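Local coordinates for protein 'Carboxyl esterase 2 (Tuber melanosporum Mel28, PDB 5MIF) that is a carboxylesterase of the alpha/beta hydrolase fold and probably hydrolyses carboxylic ester bonds, at residues E59-Y64 with T151-Y156; G88-Y93 with F144-T149; L109-Y114 with T182-G187; V158-C163 with G192-S197. All blocks are in the same frame, centred on the assembly; numbering follows the deposited sequence.

Interaction 1: residues E59-Y64 with T151-Y156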
loop_
_atom_site.group_PDB
_atom_site.type_symbol
_atom_site.label_atom_id
_atom_site.label_comp_id
_atom_site.label_asym_id
_atom_site.label_seq_id
_atom_site.Cartn_x
_atom_site.Cartn_y
_atom_site.Cartn_z
ATOM N N GLU A 59 -28.403 23.177 1.500
ATOM C CA GLU A 59 -27.626 24.391 1.680
ATOM C C GLU A 59 -26.563 24.141 2.743
ATOM O O GLU A 59 -25.601 24.897 2.868
ATOM C CB GLU A 59 -28.514 25.596 2.026
ATOM C CG GLU A 59 -27.744 26.933 2.090
ATOM C CD GLU A 59 -27.030 27.338 0.784
ATOM O OE1 GLU A 59 -27.282 26.738 -0.289
ATOM O OE2 GLU A 59 -26.178 28.257 0.847
ATOM N N ILE A 60 -26.689 23.038 3.465
ATOM C CA ILE A 60 -25.569 22.608 4.275
ATOM C C ILE A 60 -24.787 21.586 3.455
ATOM O O ILE A 60 -25.319 20.547 3.074
ATOM C CB ILE A 60 -26.030 22.021 5.614
ATOM C CG1 ILE A 60 -26.673 23.124 6.460
ATOM C CG2 ILE A 60 -24.870 21.348 6.344
ATOM C CD1 ILE A 60 -25.841 24.377 6.555
ATOM N N ARG A 61 -23.534 21.910 3.146
ATOM C CA ARG A 61 -22.726 21.056 2.270
ATOM C C ARG A 61 -21.671 20.270 3.048
ATOM O O ARG A 61 -21.012 19.374 2.511
ATOM C CB ARG A 61 -22.044 21.882 1.180
ATOM C CG ARG A 61 -22.946 22.729 0.308
ATOM C CD ARG A 61 -23.771 21.870 -0.634
ATOM N NE ARG A 61 -24.581 22.703 -1.522
ATOM C CZ ARG A 61 -24.149 23.194 -2.684
ATOM N NH1 ARG A 61 -22.927 22.904 -3.127
ATOM N NH2 ARG A 61 -24.942 23.957 -3.422
ATOM N N ASP A 62 -21.519 20.620 4.315
ATOM C CA ASP A 62 -20.522 20.000 5.164
ATOM C C ASP A 62 -21.085 19.669 6.544
ATOM O O ASP A 62 -21.695 20.519 7.193
ATOM C CB ASP A 62 -19.322 20.934 5.318
ATOM C CG ASP A 62 -18.214 20.312 6.123
ATOM O OD1 ASP A 62 -17.992 19.101 5.944
ATOM O OD2 ASP A 62 -17.572 21.023 6.926
ATOM N N GLY A 63 -20.872 18.434 6.994
ATOM C CA GLY A 63 -21.287 18.044 8.330
ATOM C C GLY A 63 -20.542 16.842 8.879
ATOM O O GLY A 63 -19.923 16.074 8.129
ATOM N N TYR A 64 -20.623 16.667 10.194
ATOM C CA TYR A 64 -19.943 15.566 10.860
ATOM C C TYR A 64 -20.569 14.250 10.460
ATOM O O TYR A 64 -21.771 14.172 10.213
ATOM C CB TYR A 64 -19.990 15.724 12.379
ATOM C CG TYR A 64 -19.299 16.968 12.881
ATOM C CD1 TYR A 64 -17.921 17.109 12.792
ATOM C CD2 TYR A 64 -20.023 17.998 13.460
ATOM C CE1 TYR A 64 -17.288 18.248 13.258
ATOM C CE2 TYR A 64 -19.399 19.137 13.927
ATOM C CZ TYR A 64 -18.031 19.259 13.828
ATOM O OH TYR A 64 -17.415 20.402 14.296
ATOM N N THR A 151 -19.306 24.220 -5.763
ATOM C CA THR A 151 -20.211 24.414 -6.889
ATOM C C THR A 151 -21.670 24.292 -6.417
ATOM O O THR A 151 -21.941 23.620 -5.426
ATOM C CB THR A 151 -19.947 23.393 -8.004
ATOM O OG1 THR A 151 -20.248 22.083 -7.514
ATOM C CG2 THR A 151 -18.490 23.445 -8.460
ATOM N N PRO A 152 -22.614 24.954 -7.117
ATOM C CA PRO A 152 -22.378 25.803 -8.290
ATOM C C PRO A 152 -22.234 27.287 -7.960
ATOM O O PRO A 152 -22.344 28.109 -8.876
ATOM C CB PRO A 152 -23.638 25.566 -9.130
ATOM C CG PRO A 152 -24.719 25.386 -8.086
ATOM C CD PRO A 152 -24.057 24.757 -6.868
ATOM N N LYS A 153 -21.972 27.629 -6.701
ATOM C CA LYS A 153 -21.731 29.024 -6.333
ATOM C C LYS A 153 -20.581 29.588 -7.171
ATOM O O LYS A 153 -20.584 30.756 -7.555
ATOM C CB LYS A 153 -21.443 29.141 -4.841
ATOM C CG LYS A 153 -22.455 28.347 -4.036
ATOM C CD LYS A 153 -22.526 28.720 -2.560
ATOM C CE LYS A 153 -23.679 27.953 -1.909
ATOM N NZ LYS A 153 -23.909 26.652 -2.633
ATOM N N VAL A 154 -19.585 28.748 -7.438
ATOM C CA VAL A 154 -18.557 29.056 -8.425
ATOM C C VAL A 154 -18.378 27.851 -9.338
ATOM O O VAL A 154 -19.010 26.814 -9.138
ATOM C CB VAL A 154 -17.213 29.411 -7.772
ATOM C CG1 VAL A 154 -17.337 30.675 -6.929
ATOM C CG2 VAL A 154 -16.688 28.220 -6.948
ATOM N N ALA A 155 -17.541 27.997 -10.359
ATOM C CA ALA A 155 -17.210 26.878 -11.227
ATOM C C ALA A 155 -15.723 26.870 -11.532
ATOM O O ALA A 155 -15.007 27.836 -11.227
ATOM C CB ALA A 155 -18.009 26.952 -12.525
ATOM N N TYR A 156 -15.260 25.789 -12.147
ATOM C CA TYR A 156 -13.907 25.752 -12.682
ATOM C C TYR A 156 -13.634 27.042 -13.444
ATOM O O TYR A 156 -14.498 27.507 -14.187
ATOM C CB TYR A 156 -13.733 24.546 -13.605
ATOM C CG TYR A 156 -12.473 24.605 -14.436
ATOM C CD1 TYR A 156 -11.259 24.178 -13.914
ATOM C CD2 TYR A 156 -12.500 25.100 -15.735
ATOM C CE1 TYR A 156 -10.107 24.253 -14.651
ATOM C CE2 TYR A 156 -11.351 25.174 -16.488
ATOM C CZ TYR A 156 -10.155 24.739 -15.942
ATOM O OH TYR A 156 -8.997 24.807 -16.668
#
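Arg61 reaches across to the carbonyl of Thr151 and so ties two surface loops of the alpha/beta hydrolase fold together. One loop follows helix 37-47, and the other lies between strand 142-147 and helix 158-173. The backbones stay apart, the CA atoms of Arg61 and Thr151 at 10.1 Å, so side chains span the distance. In Arg61, CG anti to the carbonyl carbon (chi1 -56°) starts the chain on its way to the 151-156 loop. NH1 gives a hydrogen bond to Thr151 O at 2.6 Å, nearly straight at the hydrogen (169°). The oxygen lies in the guanidinium plane, and the donor comes almost along the C=O axis. NH1 also bonds to Val121 O, and NE to Pro58 O, so two further carbonyls help to fix the rotation of the flat group. Pro152, which follows a cis peptide bond, sets its CD at the guanidinium edge, 3.6 Å from Arg61 NH2.

Lys153 meets Arg61 tip to tip. Its NZ sits over one face of the guanidinium. This is an encounter of two donors with like charge, not a bond. The nearby Glu59 carboxylate may partly offset the like charges. The Glu59 side chain crosses Lys153 obliquely, and its carboxylate passes the last carbon of the lysine, with OE2 3.7 Å from Lys153 CE. The opposite charges are near but too far apart for a salt bridge: Glu59 OE1 lies 4.1 Å from Lys153 NZ, while the same NZ is 3.0 Å from Arg61 NH2.

Interaction 2: residues G88-Y93 with F144-T149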
loop_
_atom_site.group_PDB
_atom_site.type_symbol
_atom_site.label_atom_id
_atom_site.label_comp_id
_atom_site.label_asym_id
_atom_site.label_seq_id
_atom_site.Cartn_x
_atom_site.Cartn_y
_atom_site.Cartn_z
ATOM N N GLY A 88 -11.570 37.185 -3.740
ATOM C CA GLY A 88 -11.141 38.073 -2.678
ATOM C C GLY A 88 -11.080 37.387 -1.317
ATOM O O GLY A 88 -10.570 37.956 -0.358
ATOM N N ASN A 89 -11.593 36.167 -1.215
ATOM C CA ASN A 89 -11.427 35.416 0.026
ATOM C C ASN A 89 -11.268 33.916 -0.193
ATOM O O ASN A 89 -11.922 33.307 -1.062
ATOM C CB ASN A 89 -12.603 35.654 0.987
ATOM C CG ASN A 89 -12.428 34.899 2.315
ATOM O OD1 ASN A 89 -11.720 35.362 3.209
ATOM N ND2 ASN A 89 -13.047 33.732 2.430
ATOM N N VAL A 90 -10.379 33.326 0.598
ATOM C CA VAL A 90 -10.305 31.871 0.697
ATOM C C VAL A 90 -10.272 31.528 2.187
ATOM O O VAL A 90 -9.451 32.057 2.946
ATOM C CB VAL A 90 -9.063 31.262 -0.011
ATOM C CG1 VAL A 90 -9.191 29.739 -0.057
ATOM C CG2 VAL A 90 -8.935 31.772 -1.423
ATOM N N THR A 91 -11.189 30.668 2.604
ATOM C CA THR A 91 -11.218 30.196 3.968
ATOM C C THR A 91 -10.241 29.030 4.121
ATOM O O THR A 91 -10.240 28.101 3.321
ATOM C CB THR A 91 -12.651 29.769 4.375
ATOM O OG1 THR A 91 -13.512 30.912 4.314
ATOM C CG2 THR A 91 -12.667 29.250 5.799
ATOM N N ALA A 92 -9.390 29.097 5.134
ATOM C CA ALA A 92 -8.463 28.004 5.397
ATOM C C ALA A 92 -8.394 27.714 6.896
ATOM O O ALA A 92 -8.512 28.625 7.723
ATOM C CB ALA A 92 -7.071 28.336 4.838
ATOM N N TYR A 93 -8.227 26.441 7.240
ATOM C CA TYR A 93 -8.019 26.057 8.621
ATOM C C TYR A 93 -6.598 25.500 8.793
ATOM O O TYR A 93 -6.223 24.549 8.115
ATOM C CB TYR A 93 -9.051 25.020 9.062
ATOM C CG TYR A 93 -10.495 25.484 8.961
ATOM C CD1 TYR A 93 -11.193 25.398 7.757
ATOM C CD2 TYR A 93 -11.147 26.042 10.056
ATOM C CE1 TYR A 93 -12.520 25.838 7.656
ATOM C CE2 TYR A 93 -12.466 26.480 9.969
ATOM C CZ TYR A 93 -13.145 26.382 8.768
ATOM O OH TYR A 93 -14.449 26.820 8.691
ATOM N N PHE A 144 -2.949 22.158 6.507
ATOM C CA PHE A 144 -3.486 23.403 5.977
ATOM C C PHE A 144 -4.658 23.006 5.100
ATOM O O PHE A 144 -4.489 22.625 3.937
ATOM C CB PHE A 144 -2.391 24.152 5.201
ATOM C CG PHE A 144 -2.808 25.486 4.634
ATOM C CD1 PHE A 144 -2.966 26.594 5.454
ATOM C CD2 PHE A 144 -2.959 25.647 3.268
ATOM C CE1 PHE A 144 -3.318 27.827 4.922
ATOM C CE2 PHE A 144 -3.307 26.874 2.732
ATOM C CZ PHE A 144 -3.493 27.965 3.559
ATOM N N PHE A 145 -5.848 23.042 5.685
ATOM C CA PHE A 145 -7.047 22.529 5.031
ATOM C C PHE A 145 -7.782 23.676 4.325
ATOM O O PHE A 145 -8.308 24.590 4.978
ATOM C CB PHE A 145 -7.943 21.850 6.069
ATOM C CG PHE A 145 -9.146 21.162 5.495
ATOM C CD1 PHE A 145 -10.336 21.859 5.302
ATOM C CD2 PHE A 145 -9.103 19.823 5.185
ATOM C CE1 PHE A 145 -11.462 21.224 4.787
ATOM C CE2 PHE A 145 -10.226 19.173 4.664
ATOM C CZ PHE A 145 -11.412 19.875 4.471
ATOM N N VAL A 146 -7.796 23.641 2.993
ATOM C CA VAL A 146 -8.388 24.722 2.218
ATOM C C VAL A 146 -9.884 24.491 2.015
ATOM O O VAL A 146 -10.294 23.520 1.389
ATOM C CB VAL A 146 -7.708 24.875 0.864
ATOM C CG1 VAL A 146 -8.351 26.027 0.100
ATOM C CG2 VAL A 146 -6.212 25.128 1.059
ATOM N N ASP A 147 -10.690 25.386 2.571
ATOM C CA ASP A 147 -12.142 25.280 2.482
ATOM C C ASP A 147 -12.644 26.115 1.310
ATOM O O ASP A 147 -13.290 27.147 1.489
ATOM C CB ASP A 147 -12.772 25.725 3.815
ATOM C CG ASP A 147 -14.228 25.290 3.970
ATOM O OD1 ASP A 147 -14.722 24.440 3.195
ATOM O OD2 ASP A 147 -14.878 25.793 4.904
ATOM N N TYR A 148 -12.313 25.673 0.102
ATOM C CA TYR A 148 -12.618 26.420 -1.114
ATOM C C TYR A 148 -14.140 26.481 -1.370
ATOM O O TYR A 148 -14.907 25.666 -0.838
ATOM C CB TYR A 148 -11.897 25.783 -2.307
ATOM C CG TYR A 148 -12.245 24.320 -2.474
ATOM C CD1 TYR A 148 -13.342 23.933 -3.227
ATOM C CD2 TYR A 148 -11.485 23.325 -1.858
ATOM C CE1 TYR A 148 -13.670 22.598 -3.384
ATOM C CE2 TYR A 148 -11.812 21.978 -2.003
ATOM C CZ TYR A 148 -12.903 21.623 -2.762
ATOM O OH TYR A 148 -13.237 20.288 -2.914
ATOM N N THR A 149 -14.572 27.424 -2.198
ATOM C CA THR A 149 -15.997 27.586 -2.476
ATOM C C THR A 149 -16.548 26.434 -3.322
ATOM O O THR A 149 -15.928 26.013 -4.304
ATOM C CB THR A 149 -16.266 28.907 -3.203
ATOM O OG1 THR A 149 -15.687 29.978 -2.453
ATOM C CG2 THR A 149 -17.764 29.137 -3.359
HETATM O O HOH W 1 -13.197 29.826 0.872
#
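An antiparallel strand pair in the central sheet of the alpha/beta hydrolase fold joins Tyr93 to Phe145 and Ala92 to Val146. Strands 90-97 and 142-147 run side by side here. Tyr93 and Phe145 form a hydrogen-bonded pair: Tyr93 N gives to Phe145 O, and Phe145 N gives to Tyr93 O, each at 2.9 Å. Ala92 and Val146 are the non-hydrogen-bonded pair that follows. Beyond it Asp147 N still reaches Thr91 O at 2.9 Å, but the bond is bent to 147° at the hydrogen. A water then bridges the strands, accepting from Thr91 N and donating to Asp147 O.

The side chains of Thr91, Tyr93, Phe145 and Asp147 lie on one face of the sheet. Tyr93 and Asp147 run side by side and point the same way. In Asp147, CG anti to the backbone N (chi1 -164°) comes within 4.1 Å of Tyr93 CE1. Asp147 OD2 meets the ring at its edge, in plane, 3.6 Å from Tyr93 CE1. Carboxylate and ring are turned 43° against each other. Thr91 lies beside Asp147 and points the same way, its CG2 packing on Asp147 CB. Ala92 and Val146 point to the opposite face. Ala92 CB lies 3.8 Å from Phe144 CE1 of the ring, and Val90 CG1 meets Val146 CG1 at the same distance.

Pro125 covers Tyr93, Phe145 and Asp147 on their face. Leu170 of helix 158-173 packs on Phe144, and Gln162 of that helix on Val90. Strand 75-82 flanks 90-97, while strand 109-115 lies beyond 142-147.

Interaction 3: residues L109-Y114 with T182-G187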
loop_
_atom_site.group_PDB
_atom_site.type_symbol
_atom_site.label_atom_id
_atom_site.label_comp_id
_atom_site.label_asym_id
_atom_site.label_seq_id
_atom_site.Cartn_x
_atom_site.Cartn_y
_atom_site.Cartn_z
ATOM N N LEU A 109 6.880 23.256 12.258
ATOM C CA LEU A 109 6.221 22.025 11.864
ATOM C C LEU A 109 6.198 21.890 10.350
ATOM O O LEU A 109 6.051 22.885 9.644
ATOM C CB LEU A 109 4.802 21.989 12.404
ATOM C CG LEU A 109 4.739 21.723 13.896
ATOM C CD1 LEU A 109 3.318 21.957 14.407
ATOM C CD2 LEU A 109 5.187 20.314 14.149
ATOM N N PRO A 110 6.368 20.659 9.840
ATOM C CA PRO A 110 6.070 20.427 8.426
ATOM C C PRO A 110 4.579 20.671 8.210
ATOM O O PRO A 110 3.822 20.534 9.180
ATOM C CB PRO A 110 6.421 18.950 8.216
ATOM C CG PRO A 110 7.172 18.530 9.441
ATOM C CD PRO A 110 6.707 19.412 10.544
ATOM N N VAL A 111 4.147 20.965 6.988
ATOM C CA VAL A 111 2.734 21.270 6.777
ATOM C C VAL A 111 2.189 20.609 5.527
ATOM O O VAL A 111 2.812 20.625 4.468
ATOM C CB VAL A 111 2.491 22.794 6.697
ATOM C CG1 VAL A 111 3.364 23.428 5.627
ATOM C CG2 VAL A 111 1.002 23.094 6.455
ATOM N N ILE A 112 1.021 19.996 5.668
ATOM C CA ILE A 112 0.351 19.399 4.526
ATOM C C ILE A 112 -0.801 20.301 4.065
ATOM O O ILE A 112 -1.783 20.477 4.799
ATOM C CB ILE A 112 -0.203 17.999 4.864
ATOM C CG1 ILE A 112 0.918 17.082 5.385
ATOM C CG2 ILE A 112 -0.920 17.411 3.646
ATOM C CD1 ILE A 112 0.414 15.829 6.074
ATOM N N ALA A 113 -0.685 20.863 2.861
ATOM C CA ALA A 113 -1.815 21.567 2.257
ATOM C C ALA A 113 -2.773 20.497 1.762
ATOM O O ALA A 113 -2.410 19.687 0.903
ATOM C CB ALA A 113 -1.367 22.469 1.112
ATOM N N TYR A 114 -3.981 20.456 2.323
ATOM C CA TYR A 114 -4.917 19.404 1.954
ATOM C C TYR A 114 -6.146 19.944 1.191
ATOM O O TYR A 114 -6.773 20.911 1.608
ATOM C CB TYR A 114 -5.373 18.597 3.189
ATOM C CG TYR A 114 -6.012 17.298 2.734
ATOM C CD1 TYR A 114 -5.230 16.182 2.456
ATOM C CD2 TYR A 114 -7.384 17.224 2.476
ATOM C CE1 TYR A 114 -5.785 15.017 1.985
ATOM C CE2 TYR A 114 -7.951 16.059 2.006
ATOM C CZ TYR A 114 -7.142 14.956 1.762
ATOM O OH TYR A 114 -7.698 13.795 1.289
ATOM N N THR A 182 8.885 25.468 3.464
ATOM C CA THR A 182 9.850 24.736 2.653
ATOM C C THR A 182 9.765 23.238 2.908
ATOM O O THR A 182 10.418 22.454 2.229
ATOM C CB THR A 182 11.300 25.198 2.921
ATOM O OG1 THR A 182 11.764 24.627 4.152
ATOM C CG2 THR A 182 11.374 26.705 3.008
ATOM N N ASN A 183 8.969 22.836 3.888
ATOM C CA ASN A 183 8.694 21.422 4.083
ATOM C C ASN A 183 7.214 21.098 3.894
ATOM O O ASN A 183 6.534 20.673 4.834
ATOM C CB ASN A 183 9.151 20.971 5.465
ATOM C CG ASN A 183 10.434 20.194 5.408
ATOM O OD1 ASN A 183 10.470 19.077 4.886
ATOM N ND2 ASN A 183 11.516 20.792 5.913
ATOM N N MET A 184 6.734 21.246 2.662
ATOM C CA MET A 184 5.297 21.189 2.403
ATOM C C MET A 184 4.886 19.932 1.657
ATOM O O MET A 184 5.552 19.518 0.712
ATOM C CB MET A 184 4.865 22.421 1.596
ATOM C CG MET A 184 3.351 22.583 1.436
ATOM S SD MET A 184 2.905 23.997 0.405
ATOM C CE MET A 184 3.474 25.338 1.432
ATOM N N GLY A 185 3.763 19.347 2.068
ATOM C CA GLY A 185 3.150 18.302 1.286
ATOM C C GLY A 185 1.838 18.784 0.687
ATOM O O GLY A 185 1.229 19.752 1.179
ATOM N N PHE A 186 1.433 18.133 -0.401
ATOM C CA PHE A 186 0.085 18.234 -0.953
ATOM C C PHE A 186 -0.638 16.918 -0.726
ATOM O O PHE A 186 -0.067 15.847 -0.945
ATOM C CB PHE A 186 0.087 18.510 -2.463
ATOM C CG PHE A 186 0.342 19.934 -2.846
ATOM C CD1 PHE A 186 0.642 20.896 -1.904
ATOM C CD2 PHE A 186 0.267 20.309 -4.181
ATOM C CE1 PHE A 186 0.882 22.211 -2.297
ATOM C CE2 PHE A 186 0.501 21.605 -4.575
ATOM C CZ PHE A 186 0.802 22.565 -3.626
ATOM N N GLY A 187 -1.902 16.992 -0.330
ATOM C CA GLY A 187 -2.757 15.821 -0.313
ATOM C C GLY A 187 -4.121 16.185 -0.894
ATOM O O GLY A 187 -4.570 17.328 -0.770
#
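Tyr114 lays one face of its ring over the peptide carbonyl of Gly187, with Gly187 O 3.5 Å above the plane and offset toward the rim, nearest Tyr114 CD1. CG of Tyr114, anti to the backbone N (chi1 -164°), comes to 3.8 Å from that same Gly187 O. A CB on Gly187 would clash with CD1, so glycine suits this position. Four backbone hydrogen bonds join the parallel strands. Val111 N gives to Asn183 O, Gly185 N to Val111 O, Ala113 N to Gly185 O at 2.8 Å, and Gly187 N to Ala113 O at 3.0 Å. On the face opposite Tyr114, Ala113 CB touches the Phe186 ring, 4.0 Å from Phe186 CD1, and Met184 CG lies 3.6 Å from Val111 O.

Farther out, Leu131 and Leu135 of helix 129-139 pack on Tyr114, and its OH bonds to Asp189 OD1. An alanine in place of Tyr114 would probably open a gap over Gly187 and leave Asp189 without this hydroxyl partner. Helix 191-206 covers Phe186. Tyr114 thus plays two chemical parts just before the presumed nucleophile elbow at Ser190: its ring packs face-on against the Gly187 peptide, while its hydroxyl makes a polar bond to Asp189.

Interaction 4: residues V158-C163 with G192-S197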
loop_
_atom_site.group_PDB
_atom_site.type_symbol
_atom_site.label_atom_id
_atom_site.label_comp_id
_atom_site.label_asym_id
_atom_site.label_seq_id
_atom_site.Cartn_x
_atom_site.Cartn_y
_atom_site.Cartn_z
ATOM N N VAL A 158 -12.248 28.444 -10.642
ATOM C CA VAL A 158 -12.177 29.241 -9.430
ATOM C C VAL A 158 -11.732 28.426 -8.191
ATOM O O VAL A 158 -10.856 28.881 -7.455
ATOM C CB VAL A 158 -13.530 29.974 -9.179
ATOM C CG1 VAL A 158 -13.551 30.640 -7.813
ATOM C CG2 VAL A 158 -13.749 31.020 -10.275
ATOM N N PRO A 159 -12.308 27.225 -7.957
ATOM C CA PRO A 159 -11.786 26.471 -6.802
ATOM C C PRO A 159 -10.286 26.133 -6.955
ATOM O O PRO A 159 -9.539 26.187 -5.963
ATOM C CB PRO A 159 -12.647 25.205 -6.780
ATOM C CG PRO A 159 -13.947 25.615 -7.496
ATOM C CD PRO A 159 -13.465 26.547 -8.586
ATOM N N ASN A 160 -9.860 25.808 -8.174
ATOM C CA ASN A 160 -8.453 25.580 -8.459
ATOM C C ASN A 160 -7.591 26.779 -8.074
ATOM O O ASN A 160 -6.557 26.630 -7.416
ATOM C CB ASN A 160 -8.260 25.275 -9.942
ATOM C CG ASN A 160 -9.233 24.218 -10.443
ATOM O OD1 ASN A 160 -10.446 24.417 -10.407
ATOM N ND2 ASN A 160 -8.706 23.100 -10.920
ATOM N N GLU A 161 -8.018 27.967 -8.500
ATOM C CA GLU A 161 -7.255 29.184 -8.251
ATOM C C GLU A 161 -7.340 29.601 -6.789
ATOM O O GLU A 161 -6.409 30.214 -6.267
ATOM C CB GLU A 161 -7.712 30.314 -9.173
ATOM C CG GLU A 161 -7.437 30.055 -10.665
ATOM C CD GLU A 161 -5.953 30.053 -11.036
ATOM O OE1 GLU A 161 -5.112 30.478 -10.220
ATOM O OE2 GLU A 161 -5.624 29.660 -12.173
ATOM N N GLN A 162 -8.455 29.292 -6.132
ATOM C CA GLN A 162 -8.550 29.536 -4.696
ATOM C C GLN A 162 -7.486 28.713 -3.976
ATOM O O GLN A 162 -6.751 29.231 -3.136
ATOM C CB GLN A 162 -9.934 29.162 -4.153
ATOM C CG GLN A 162 -11.039 30.172 -4.457
ATOM C CD GLN A 162 -12.348 29.801 -3.788
ATOM O OE1 GLN A 162 -12.782 28.650 -3.848
ATOM N NE2 GLN A 162 -12.965 30.768 -3.112
ATOM N N CYS A 163 -7.418 27.428 -4.320
ATOM C CA CYS A 163 -6.458 26.506 -3.715
ATOM C C CYS A 163 -5.040 26.953 -4.015
ATOM O O CYS A 163 -4.187 26.975 -3.128
ATOM C CB CYS A 163 -6.681 25.092 -4.224
ATOM S SG CYS A 163 -8.188 24.362 -3.613
ATOM N N GLY A 192 -10.610 16.428 -4.840
ATOM C CA GLY A 192 -9.466 17.084 -4.230
ATOM C C GLY A 192 -8.157 16.619 -4.843
ATOM O O GLY A 192 -7.149 17.319 -4.798
ATOM N N GLY A 193 -8.174 15.425 -5.423
ATOM C CA GLY A 193 -7.011 14.922 -6.123
ATOM C C GLY A 193 -6.841 15.660 -7.429
ATOM O O GLY A 193 -5.714 15.932 -7.840
ATOM N N GLU A 194 -7.961 16.002 -8.069
ATOM C CA GLU A 194 -7.929 16.889 -9.231
ATOM C C GLU A 194 -7.351 18.235 -8.823
ATOM O O GLU A 194 -6.489 18.784 -9.516
ATOM C CB GLU A 194 -9.330 17.060 -9.841
ATOM C CG GLU A 194 -9.377 17.897 -11.123
ATOM C CD GLU A 194 -9.679 19.374 -10.869
ATOM O OE1 GLU A 194 -10.012 19.712 -9.724
ATOM O OE2 GLU A 194 -9.602 20.196 -11.816
ATOM N N LEU A 195 -7.802 18.761 -7.686
ATOM C CA LEU A 195 -7.320 20.059 -7.224
ATOM C C LEU A 195 -5.822 20.040 -6.867
ATOM O O LEU A 195 -5.079 20.989 -7.170
ATOM C CB LEU A 195 -8.145 20.525 -6.013
ATOM C CG LEU A 195 -9.606 20.883 -6.357
ATOM C CD1 LEU A 195 -10.453 21.082 -5.101
ATOM C CD2 LEU A 195 -9.653 22.112 -7.246
ATOM N N SER A 196 -5.385 18.971 -6.203
ATOM C CA SER A 196 -3.988 18.865 -5.785
ATOM C C SER A 196 -3.076 18.878 -7.008
ATOM O O SER A 196 -2.137 19.674 -7.096
ATOM C CB SER A 196 -3.763 17.592 -4.950
ATOM O OG SER A 196 -2.450 17.565 -4.392
ATOM N N SER A 197 -3.376 18.016 -7.970
ATOM C CA SER A 197 -2.546 17.919 -9.164
ATOM C C SER A 197 -2.690 19.175 -10.025
ATOM O O SER A 197 -1.751 19.551 -10.728
ATOM C CB SER A 197 -2.907 16.676 -9.976
ATOM O OG SER A 197 -4.282 16.699 -10.289
#
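Asn160 ND2 is gripped by two groups. It gives a hydrogen bond to Glu194 OE2 at 3.2 Å and another to Ser198 OG, one turn farther along helix 191-206. The Glu194 bond is somewhat bent, 149° at the hydrogen. Its acceptor lies close to the amide plane, but the amide nitrogen comes to the syn side of the carboxylate, 30° out of the carboxylate plane. Amide and carboxylate are turned almost perpendicular to each other. A bend of the Glu194 chain at chi2 brings its CD to 3.9 Å from Asn160 ND2. The other carboxylate oxygen, OE1, is held by Trp120 NE1, so the buried acid has a donor at each oxygen.

Leu195 provides the apolar half. Its CD2 lies 3.8 Å from Asn160 N and 3.9 Å from Asn160 CG, while Pro159 CB is 4.3 Å from the same methyl. CD1 faces Cys163 SG. An alanine at Asn160 would probably leave Glu194 OE2 and Ser198 without this donor and open a gap beside Leu195 CD2.

Phe251 of helix 241-251 covers Pro159, Asn160 and Glu194, and Phe115 packs on Cys163 and Leu195. The axes of 158-163 and 192-197 come within 9.7 Å and cross at -57°. Such helices pack beside the central sheet in alpha/beta hydrolases, where the second follows the nucleophile elbow, probably Gly188-Ser190-Gly192 here.

Interactions 2 and 3 belong to one sheet. Strands 142-147 and 109-115 are neighbours in it, and Phe144 N and O probably bond to Ile112 O and Tyr114 N. Interaction 4 lies against both: Thr149 N probably bonds to Gln162 OE1 at 2.7 Å, and Phe186 CB packs on Ser196 OG at 3.3 Å. Interaction 1 sits at the surface, its centre about 14 Å from that of interaction 4. Val154 CG2 links it to interactions 2 and 4 through Thr149 O and Pro159 CG. Strand 184-189 of interaction 3 and helix 191-206 of interaction 4 flank Ser190, the likely nucleophile of a Ser190-His317-Asp287 triad.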